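Long-range contacts in Rubredoxin\:oxygen oxidoreductase (Desulfovibrio gigas, PDB 1E5D), which reduces one dioxygen molecule to two water molecules in a four-electron reaction, using a diiron centre and FMN: residues F10-W18 / Y55-V66; G216-P224 / G232-V240. All coordinates share one frame; numbering follows the deposited sequence.

Both contacts belong to the metallo-beta-lactamase-like sandwich that carries the diiron centre. Contact 1 packs helix 56-64 on the outside of the seven-stranded sheet. Contact 2 packs the start of helix 233-248 against the six-stranded sheet, the other sheet of the sandwich. Their centres are 23 Å apart, and their nearest atoms, about 6 Å apart, do not touch. Neither contact supplies a ligand to the iron, but each approaches the site at one end. The side chain of Asp17 is about 11 Å from the mu-oxo-diiron group and that of Ile222 about 13 Å. In the chain, His226 falls between the two segments of contact 2; this iron-site residue has its side chain about 8 Å from that of Asp17.

Contact 1 (F10-W18 / Y55-V66); sequences FHLVGAIDW and YKGELLCGIASV
Val13, Tyr55 and Ala15 bury the most surface in this contact, which fixes a helix to one outer face of the metallo-beta-lactamase-like sandwich. Helix 56-64 is the helix of a beta-alpha-beta crossover between parallel strands 46-48 and 74-77. It covers strand 10-17 of the same sheet. Strand 10-13 and the helix run nearly antiparallel, at 155°, with 8.3 Å between their axes.

Val13 points at the helix and divides its two methyls. CG2 meets Leu59 CD1 at 3.4 Å, the two side chains crossing at about a right angle. CG1 lies on the backbone instead, 3.6 Å from Gly62 C. Gly62 has no side chain, and this lets the valine sit close to the helix. Leu59 also touches Leu91, so helix 88-95 packs beside the same patch.

Tyr55 holds the N-cap position of the helix. Its CG is anti to the carbonyl carbon (chi1 -72°), which turns the ring toward Ala15 and Asp17. The methyl of Ala15 sits over one ring face, offset toward the rim, with CB 3.5 Å from Tyr55 CG. This is a CH-pi contact. Asp17 meets the ring at its edge instead: OD2 lies in the ring plane, 3.5 Å from Tyr55 CE2, and the carboxylate plane is 76° from that of the ring.

A water also bridges the segments: it accepts from Ile16 N at 2.9 Å and donates to Glu58 OE1 at 2.9 Å. The same carboxylate oxygen is hydrogen-bonded by Gln2 NE2.

At the far end, Val66 and His11 approach from opposite directions. Val66 CG2 stands over the middle of the imidazole face, 3.9 Å from the ring centroid.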
loop_
_atom_site.group_PDB
_atom_site.type_symbol
_atom_site.label_atom_id
_atom_site.label_comp_id
_atom_site.label_asym_id
_atom_site.label_seq_id
_atom_site.Cartn_x
_atom_site.Cartn_y
_atom_site.Cartn_z
ATOM N N PHE A 10 -40.648 16.124 -9.088
ATOM C CA PHE A 10 -39.234 15.819 -8.934
ATOM C C PHE A 10 -39.055 14.509 -8.169
ATOM O O PHE A 10 -39.458 14.367 -7.012
ATOM C CB PHE A 10 -38.483 16.909 -8.190
ATOM C CG PHE A 10 -38.178 18.194 -8.924
ATOM C CD1 PHE A 10 -39.188 19.096 -9.218
ATOM C CD2 PHE A 10 -36.885 18.496 -9.311
ATOM C CE1 PHE A 10 -38.909 20.272 -9.885
ATOM C CE2 PHE A 10 -36.596 19.673 -9.973
ATOM C CZ PHE A 10 -37.610 20.568 -10.258
ATOM N N HIS A 11 -38.440 13.509 -8.805
ATOM C CA HIS A 11 -38.245 12.276 -8.043
ATOM C C HIS A 11 -36.794 11.807 -8.078
ATOM O O HIS A 11 -36.095 11.916 -9.082
ATOM C CB HIS A 11 -39.138 11.152 -8.565
ATOM C CG HIS A 11 -40.567 11.564 -8.748
ATOM N ND1 HIS A 11 -41.573 11.147 -7.903
ATOM C CD2 HIS A 11 -41.145 12.358 -9.680
ATOM C CE1 HIS A 11 -42.716 11.667 -8.308
ATOM N NE2 HIS A 11 -42.481 12.400 -9.381
ATOM N N LEU A 12 -36.406 11.276 -6.934
ATOM C CA LEU A 12 -35.131 10.613 -6.711
ATOM C C LEU A 12 -35.234 9.165 -7.173
ATOM O O LEU A 12 -36.025 8.387 -6.631
ATOM C CB LEU A 12 -34.777 10.712 -5.236
ATOM C CG LEU A 12 -33.550 10.017 -4.657
ATOM C CD1 LEU A 12 -33.899 8.602 -4.217
ATOM C CD2 LEU A 12 -32.388 9.996 -5.636
ATOM N N VAL A 13 -34.439 8.782 -8.170
ATOM C CA VAL A 13 -34.411 7.369 -8.555
ATOM C C VAL A 13 -32.973 6.863 -8.512
ATOM O O VAL A 13 -32.026 7.654 -8.501
ATOM C CB VAL A 13 -34.995 7.124 -9.955
ATOM C CG1 VAL A 13 -36.507 7.286 -9.942
ATOM C CG2 VAL A 13 -34.379 8.074 -10.972
ATOM N N GLY A 14 -32.797 5.546 -8.491
ATOM C CA GLY A 14 -31.474 4.950 -8.558
ATOM C C GLY A 14 -31.302 3.733 -7.680
ATOM O O GLY A 14 -32.182 2.881 -7.579
ATOM N N ALA A 15 -30.148 3.636 -7.012
ATOM C CA ALA A 15 -29.885 2.453 -6.209
ATOM C C ALA A 15 -29.066 2.767 -4.968
ATOM O O ALA A 15 -28.105 3.531 -5.004
ATOM C CB ALA A 15 -29.158 1.415 -7.054
ATOM N N ILE A 16 -29.486 2.131 -3.886
ATOM C CA ILE A 16 -28.757 2.117 -2.636
ATOM C C ILE A 16 -27.756 0.964 -2.658
ATOM O O ILE A 16 -28.138 -0.192 -2.829
ATOM C CB ILE A 16 -29.658 1.966 -1.402
ATOM C CG1 ILE A 16 -30.919 2.824 -1.432
ATOM C CG2 ILE A 16 -28.843 2.251 -0.152
ATOM C CD1 ILE A 16 -31.200 3.583 -0.155
ATOM N N ASP A 17 -26.485 1.307 -2.492
ATOM C CA ASP A 17 -25.459 0.260 -2.529
ATOM C C ASP A 17 -24.928 -0.018 -1.128
ATOM O O ASP A 17 -23.855 0.436 -0.725
ATOM C CB ASP A 17 -24.375 0.698 -3.502
ATOM C CG ASP A 17 -23.408 -0.393 -3.893
ATOM O OD1 ASP A 17 -23.267 -1.352 -3.112
ATOM O OD2 ASP A 17 -22.782 -0.279 -4.969
ATOM N N TRP A 18 -25.699 -0.782 -0.357
ATOM C CA TRP A 18 -25.351 -1.109 1.016
ATOM C C TRP A 18 -23.958 -1.704 1.187
ATOM O O TRP A 18 -23.290 -1.407 2.176
ATOM C CB TRP A 18 -26.354 -2.122 1.560
ATOM C CG TRP A 18 -27.787 -1.720 1.518
ATOM C CD1 TRP A 18 -28.704 -1.937 0.535
ATOM C CD2 TRP A 18 -28.474 -1.007 2.554
ATOM N NE1 TRP A 18 -29.920 -1.403 0.895
ATOM C CE2 TRP A 18 -29.800 -0.829 2.128
ATOM C CE3 TRP A 18 -28.071 -0.514 3.797
ATOM C CZ2 TRP A 18 -30.741 -0.166 2.916
ATOM C CZ3 TRP A 18 -29.009 0.144 4.572
ATOM C CH2 TRP A 18 -30.328 0.312 4.129
ATOM N N TYR A 55 -26.689 -1.199 -12.020
ATOM C CA TYR A 55 -27.947 -0.832 -11.383
ATOM C C TYR A 55 -28.944 -0.237 -12.369
ATOM O O TYR A 55 -29.945 0.325 -11.925
ATOM C CB TYR A 55 -27.698 0.155 -10.240
ATOM C CG TYR A 55 -27.041 -0.483 -9.038
ATOM C CD1 TYR A 55 -27.628 -1.556 -8.380
ATOM C CD2 TYR A 55 -25.828 -0.001 -8.563
ATOM C CE1 TYR A 55 -27.014 -2.129 -7.280
ATOM C CE2 TYR A 55 -25.208 -0.570 -7.462
ATOM C CZ TYR A 55 -25.808 -1.634 -6.828
ATOM O OH TYR A 55 -25.202 -2.202 -5.735
ATOM N N LYS A 56 -28.687 -0.356 -13.664
ATOM C CA LYS A 56 -29.618 0.143 -14.676
ATOM C C LYS A 56 -31.024 -0.372 -14.404
ATOM O O LYS A 56 -32.014 0.355 -14.476
ATOM C CB LYS A 56 -29.148 -0.258 -16.070
ATOM C CG LYS A 56 -29.074 -1.766 -16.259
ATOM C CD LYS A 56 -28.944 -2.142 -17.723
ATOM C CE LYS A 56 -27.482 -2.256 -18.134
ATOM N NZ LYS A 56 -26.992 -0.998 -18.761
ATOM N N GLY A 57 -31.147 -1.645 -14.042
ATOM C CA GLY A 57 -32.452 -2.197 -13.718
ATOM C C GLY A 57 -33.149 -1.482 -12.582
ATOM O O GLY A 57 -34.309 -1.085 -12.706
ATOM N N GLU A 58 -32.470 -1.303 -11.443
ATOM C CA GLU A 58 -33.142 -0.608 -10.349
ATOM C C GLU A 58 -33.524 0.803 -10.779
ATOM O O GLU A 58 -34.538 1.337 -10.345
ATOM C CB GLU A 58 -32.268 -0.524 -9.105
ATOM C CG GLU A 58 -31.805 -1.854 -8.547
ATOM C CD GLU A 58 -31.647 -1.799 -7.037
ATOM O OE1 GLU A 58 -31.722 -0.683 -6.478
ATOM O OE2 GLU A 58 -31.447 -2.878 -6.436
ATOM N N LEU A 59 -32.693 1.403 -11.628
ATOM C CA LEU A 59 -32.991 2.761 -12.077
ATOM C C LEU A 59 -34.258 2.761 -12.920
ATOM O O LEU A 59 -35.171 3.551 -12.691
ATOM C CB LEU A 59 -31.811 3.355 -12.845
ATOM C CG LEU A 59 -32.027 4.693 -13.546
ATOM C CD1 LEU A 59 -32.373 5.792 -12.548
ATOM C CD2 LEU A 59 -30.798 5.087 -14.348
ATOM N N LEU A 60 -34.318 1.861 -13.903
ATOM C CA LEU A 60 -35.467 1.870 -14.810
ATOM C C LEU A 60 -36.750 1.537 -14.059
ATOM O O LEU A 60 -37.809 2.098 -14.339
ATOM C CB LEU A 60 -35.250 0.898 -15.964
ATOM C CG LEU A 60 -34.270 1.343 -17.053
ATOM C CD1 LEU A 60 -33.839 0.145 -17.886
ATOM C CD2 LEU A 60 -34.893 2.430 -17.911
ATOM N N CYS A 61 -36.640 0.625 -13.101
ATOM C CA CYS A 61 -37.793 0.255 -12.293
ATOM C C CYS A 61 -38.327 1.486 -11.573
ATOM O O CYS A 61 -39.526 1.756 -11.554
ATOM C CB CYS A 61 -37.428 -0.830 -11.281
ATOM S SG CYS A 61 -38.423 -2.342 -11.354
ATOM N N GLY A 62 -37.414 2.243 -10.978
ATOM C CA GLY A 62 -37.785 3.418 -10.196
ATOM C C GLY A 62 -38.452 4.437 -11.092
ATOM O O GLY A 62 -39.556 4.886 -10.811
ATOM N N ILE A 63 -37.752 4.769 -12.167
ATOM C CA ILE A 63 -38.286 5.626 -13.204
ATOM C C ILE A 63 -39.713 5.224 -13.579
ATOM O O ILE A 63 -40.639 6.031 -13.554
ATOM C CB ILE A 63 -37.441 5.548 -14.491
ATOM C CG1 ILE A 63 -36.061 6.183 -14.386
ATOM C CG2 ILE A 63 -38.236 6.130 -15.656
ATOM C CD1 ILE A 63 -35.342 6.348 -15.710
ATOM N N ALA A 64 -39.859 3.947 -13.928
ATOM C CA ALA A 64 -41.128 3.428 -14.421
ATOM C C ALA A 64 -42.236 3.579 -13.391
ATOM O O ALA A 64 -43.413 3.568 -13.742
ATOM C CB ALA A 64 -40.988 1.967 -14.825
ATOM N N SER A 65 -41.858 3.721 -12.125
ATOM C CA SER A 65 -42.824 3.849 -11.035
ATOM C C SER A 65 -43.589 5.165 -11.149
ATOM O O SER A 65 -44.667 5.347 -10.596
ATOM C CB SER A 65 -42.138 3.774 -9.670
ATOM O OG SER A 65 -41.594 5.032 -9.308
ATOM N N VAL A 66 -42.975 6.069 -11.897
ATOM C CA VAL A 66 -43.501 7.403 -12.122
ATOM C C VAL A 66 -44.100 7.538 -13.516
ATOM O O VAL A 66 -45.124 8.180 -13.722
ATOM C CB VAL A 66 -42.373 8.441 -11.946
ATOM C CG1 VAL A 66 -42.889 9.845 -12.213
ATOM C CG2 VAL A 66 -41.762 8.344 -10.554
HETATM O O HOH W 1 -31.631 0.189 -3.725
#

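Contact 2 (G216-P224 / G232-V240); sequences GVAPEFICP and GADQCTFAV
Strand 221-224 and helix 233-240 are set at 53°, with axes 7.9 Å apart at closest; just before the strand, the CA atoms of Glu220 and Ala233 are 4.3 Å apart. Gly232, the N-cap residue, donates its N-H to Glu220 O, nearly in line with the carbonyl. The modelled length of 2.5 Å is short and its exact value is doubtful. Gly232 O accepts from Cys236 N, so this glycine ties the strand's entrance to the first turn of the helix.

Cys236 is the central side chain. Its CB lies 3.3 Å from Pro219 O. Its SG is turned back beside its own backbone N (chi1 -66°) and rests on the backbone at the start of the strand, 3.4 Å from both Glu220 C and Ile222 N. Ile222 points toward the helix and touches it with CD1, which meets Cys236 CB at 3.7 Å and Ala239 CB at 4.0 Å. Phe230, on the neighbouring strand 230-231, packs on Ile222, Cys236 and Ala239 alike.

Pro219 O also receives a CA-H...O contact from Ala233, and a water donates to both this oxygen and Thr237 OG1. The carboxylate of Glu220 turns elsewhere, to a salt bridge with Lys159.

Strand 221-224 pairs antiparallel with edge strand 230-231, and the chain then enters the helix, which packs back over both strands. Direct hydrogen bonding across the contact is limited to main-chain atoms. The join thus combines one main-chain hydrogen bond at the N-cap residue with apolar packing of the buried Cys236 and Ile222.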
loop_
_atom_site.group_PDB
_atom_site.type_symbol
_atom_site.label_atom_id
_atom_site.label_comp_id
_atom_site.label_asym_id
_atom_site.label_seq_id
_atom_site.Cartn_x
_atom_site.Cartn_y
_atom_site.Cartn_z
ATOM N N GLY A 216 -27.838 33.672 -8.587
ATOM C CA GLY A 216 -28.602 33.638 -7.323
ATOM C C GLY A 216 -28.866 32.237 -6.838
ATOM O O GLY A 216 -30.011 31.845 -6.589
ATOM N N VAL A 217 -27.809 31.433 -6.695
ATOM C CA VAL A 217 -28.090 30.058 -6.281
ATOM C C VAL A 217 -28.140 29.932 -4.765
ATOM O O VAL A 217 -27.110 29.895 -4.095
ATOM C CB VAL A 217 -27.049 29.098 -6.880
ATOM C CG1 VAL A 217 -27.383 27.662 -6.532
ATOM C CG2 VAL A 217 -26.982 29.304 -8.389
ATOM N N ALA A 218 -29.365 29.859 -4.261
ATOM C CA ALA A 218 -29.674 29.659 -2.853
ATOM C C ALA A 218 -30.718 28.550 -2.702
ATOM O O ALA A 218 -31.915 28.791 -2.595
ATOM C CB ALA A 218 -30.169 30.930 -2.194
ATOM N N PRO A 219 -30.214 27.324 -2.702
ATOM C CA PRO A 219 -31.057 26.136 -2.800
ATOM C C PRO A 219 -31.893 25.852 -1.554
ATOM O O PRO A 219 -31.516 26.192 -0.437
ATOM C CB PRO A 219 -30.039 25.002 -2.991
ATOM C CG PRO A 219 -28.759 25.676 -3.366
ATOM C CD PRO A 219 -28.778 26.982 -2.613
ATOM N N GLU A 220 -33.023 25.206 -1.803
ATOM C CA GLU A 220 -33.896 24.628 -0.796
ATOM C C GLU A 220 -33.645 23.120 -0.740
ATOM O O GLU A 220 -33.908 22.457 0.252
ATOM C CB GLU A 220 -35.364 24.918 -1.088
ATOM C CG GLU A 220 -36.056 25.704 0.017
ATOM C CD GLU A 220 -36.559 27.059 -0.435
ATOM O OE1 GLU A 220 -37.707 27.127 -0.924
ATOM O OE2 GLU A 220 -35.827 28.063 -0.303
ATOM N N PHE A 221 -33.112 22.618 -1.842
ATOM C CA PHE A 221 -32.728 21.246 -2.048
ATOM C C PHE A 221 -31.405 21.114 -2.787
ATOM O O PHE A 221 -31.260 21.641 -3.898
ATOM C CB PHE A 221 -33.784 20.547 -2.904
ATOM C CG PHE A 221 -35.085 20.271 -2.181
ATOM C CD1 PHE A 221 -35.195 19.157 -1.368
ATOM C CD2 PHE A 221 -36.163 21.127 -2.332
ATOM C CE1 PHE A 221 -36.386 18.900 -0.714
ATOM C CE2 PHE A 221 -37.358 20.870 -1.686
ATOM C CZ PHE A 221 -37.464 19.754 -0.875
ATOM N N ILE A 222 -30.445 20.399 -2.199
ATOM C CA ILE A 222 -29.279 20.036 -3.006
ATOM C C ILE A 222 -29.291 18.525 -3.249
ATOM O O ILE A 222 -29.412 17.765 -2.299
ATOM C CB ILE A 222 -27.934 20.434 -2.391
ATOM C CG1 ILE A 222 -27.755 21.950 -2.327
ATOM C CG2 ILE A 222 -26.804 19.746 -3.147
ATOM C CD1 ILE A 222 -26.743 22.426 -1.308
ATOM N N CYS A 223 -29.181 18.154 -4.506
ATOM C CA CYS A 223 -29.322 16.787 -4.980
ATOM C C CYS A 223 -28.032 16.280 -5.613
ATOM O O CYS A 223 -27.773 16.503 -6.795
ATOM C CB CYS A 223 -30.480 16.723 -5.984
ATOM S SG CYS A 223 -32.044 17.360 -5.324
ATOM N N PRO A 224 -27.220 15.611 -4.800
ATOM C CA PRO A 224 -25.977 14.991 -5.264
ATOM C C PRO A 224 -26.159 13.547 -5.744
ATOM O O PRO A 224 -27.182 12.904 -5.489
ATOM C CB PRO A 224 -25.123 15.039 -3.993
ATOM C CG PRO A 224 -26.097 14.849 -2.888
ATOM C CD PRO A 224 -27.409 15.414 -3.353
ATOM N N GLY A 232 -34.108 21.644 2.624
ATOM C CA GLY A 232 -34.293 22.853 3.396
ATOM C C GLY A 232 -33.121 23.806 3.261
ATOM O O GLY A 232 -31.959 23.392 3.255
ATOM N N ALA A 233 -33.423 25.097 3.151
ATOM C CA ALA A 233 -32.382 26.094 2.936
ATOM C C ALA A 233 -31.338 26.038 4.040
ATOM O O ALA A 233 -30.150 26.269 3.802
ATOM C CB ALA A 233 -32.991 27.483 2.839
ATOM N N ASP A 234 -31.762 25.719 5.274
ATOM C CA ASP A 234 -30.734 25.689 6.323
ATOM C C ASP A 234 -29.725 24.590 6.002
ATOM O O ASP A 234 -28.520 24.807 6.011
ATOM C CB ASP A 234 -31.354 25.517 7.700
ATOM C CG ASP A 234 -32.141 24.235 7.853
ATOM O OD1 ASP A 234 -32.886 23.921 6.901
ATOM O OD2 ASP A 234 -31.993 23.553 8.886
ATOM N N GLN A 235 -30.255 23.415 5.687
ATOM C CA GLN A 235 -29.452 22.266 5.308
ATOM C C GLN A 235 -28.564 22.604 4.123
ATOM O O GLN A 235 -27.361 22.351 4.091
ATOM C CB GLN A 235 -30.383 21.095 4.994
ATOM C CG GLN A 235 -31.179 20.641 6.214
ATOM C CD GLN A 235 -30.302 19.857 7.174
ATOM O OE1 GLN A 235 -29.898 20.364 8.216
ATOM N NE2 GLN A 235 -30.004 18.617 6.807
ATOM N N CYS A 236 -29.181 23.217 3.115
ATOM C CA CYS A 236 -28.372 23.568 1.948
ATOM C C CYS A 236 -27.296 24.571 2.312
ATOM O O CYS A 236 -26.228 24.613 1.700
ATOM C CB CYS A 236 -29.307 24.093 0.853
ATOM S SG CYS A 236 -30.406 22.770 0.266
ATOM N N THR A 237 -27.572 25.392 3.327
ATOM C CA THR A 237 -26.585 26.411 3.695
ATOM C C THR A 237 -25.458 25.747 4.474
ATOM O O THR A 237 -24.287 26.082 4.302
ATOM C CB THR A 237 -27.214 27.562 4.490
ATOM O OG1 THR A 237 -28.083 28.315 3.624
ATOM C CG2 THR A 237 -26.150 28.538 4.977
ATOM N N PHE A 238 -25.854 24.795 5.306
ATOM C CA PHE A 238 -24.902 23.927 5.989
ATOM C C PHE A 238 -23.925 23.318 4.984
ATOM O O PHE A 238 -22.709 23.474 5.140
ATOM C CB PHE A 238 -25.654 22.843 6.745
ATOM C CG PHE A 238 -24.793 21.820 7.458
ATOM C CD1 PHE A 238 -24.065 22.159 8.584
ATOM C CD2 PHE A 238 -24.727 20.519 6.990
ATOM C CE1 PHE A 238 -23.290 21.213 9.238
ATOM C CE2 PHE A 238 -23.958 19.571 7.640
ATOM C CZ PHE A 238 -23.237 19.913 8.769
ATOM N N ALA A 239 -24.438 22.641 3.958
ATOM C CA ALA A 239 -23.599 22.000 2.956
ATOM C C ALA A 239 -22.551 22.953 2.388
ATOM O O ALA A 239 -21.357 22.640 2.325
ATOM C CB ALA A 239 -24.427 21.439 1.801
ATOM N N VAL A 240 -23.012 24.124 1.958
ATOM C CA VAL A 240 -22.136 25.094 1.310
ATOM C C VAL A 240 -21.169 25.728 2.300
ATOM O O VAL A 240 -20.014 25.974 1.958
ATOM C CB VAL A 240 -22.955 26.204 0.622
ATOM C CG1 VAL A 240 -22.051 27.359 0.227
ATOM C CG2 VAL A 240 -23.679 25.629 -0.577
HETATM O O HOH W 2 -28.976 28.050 0.497
#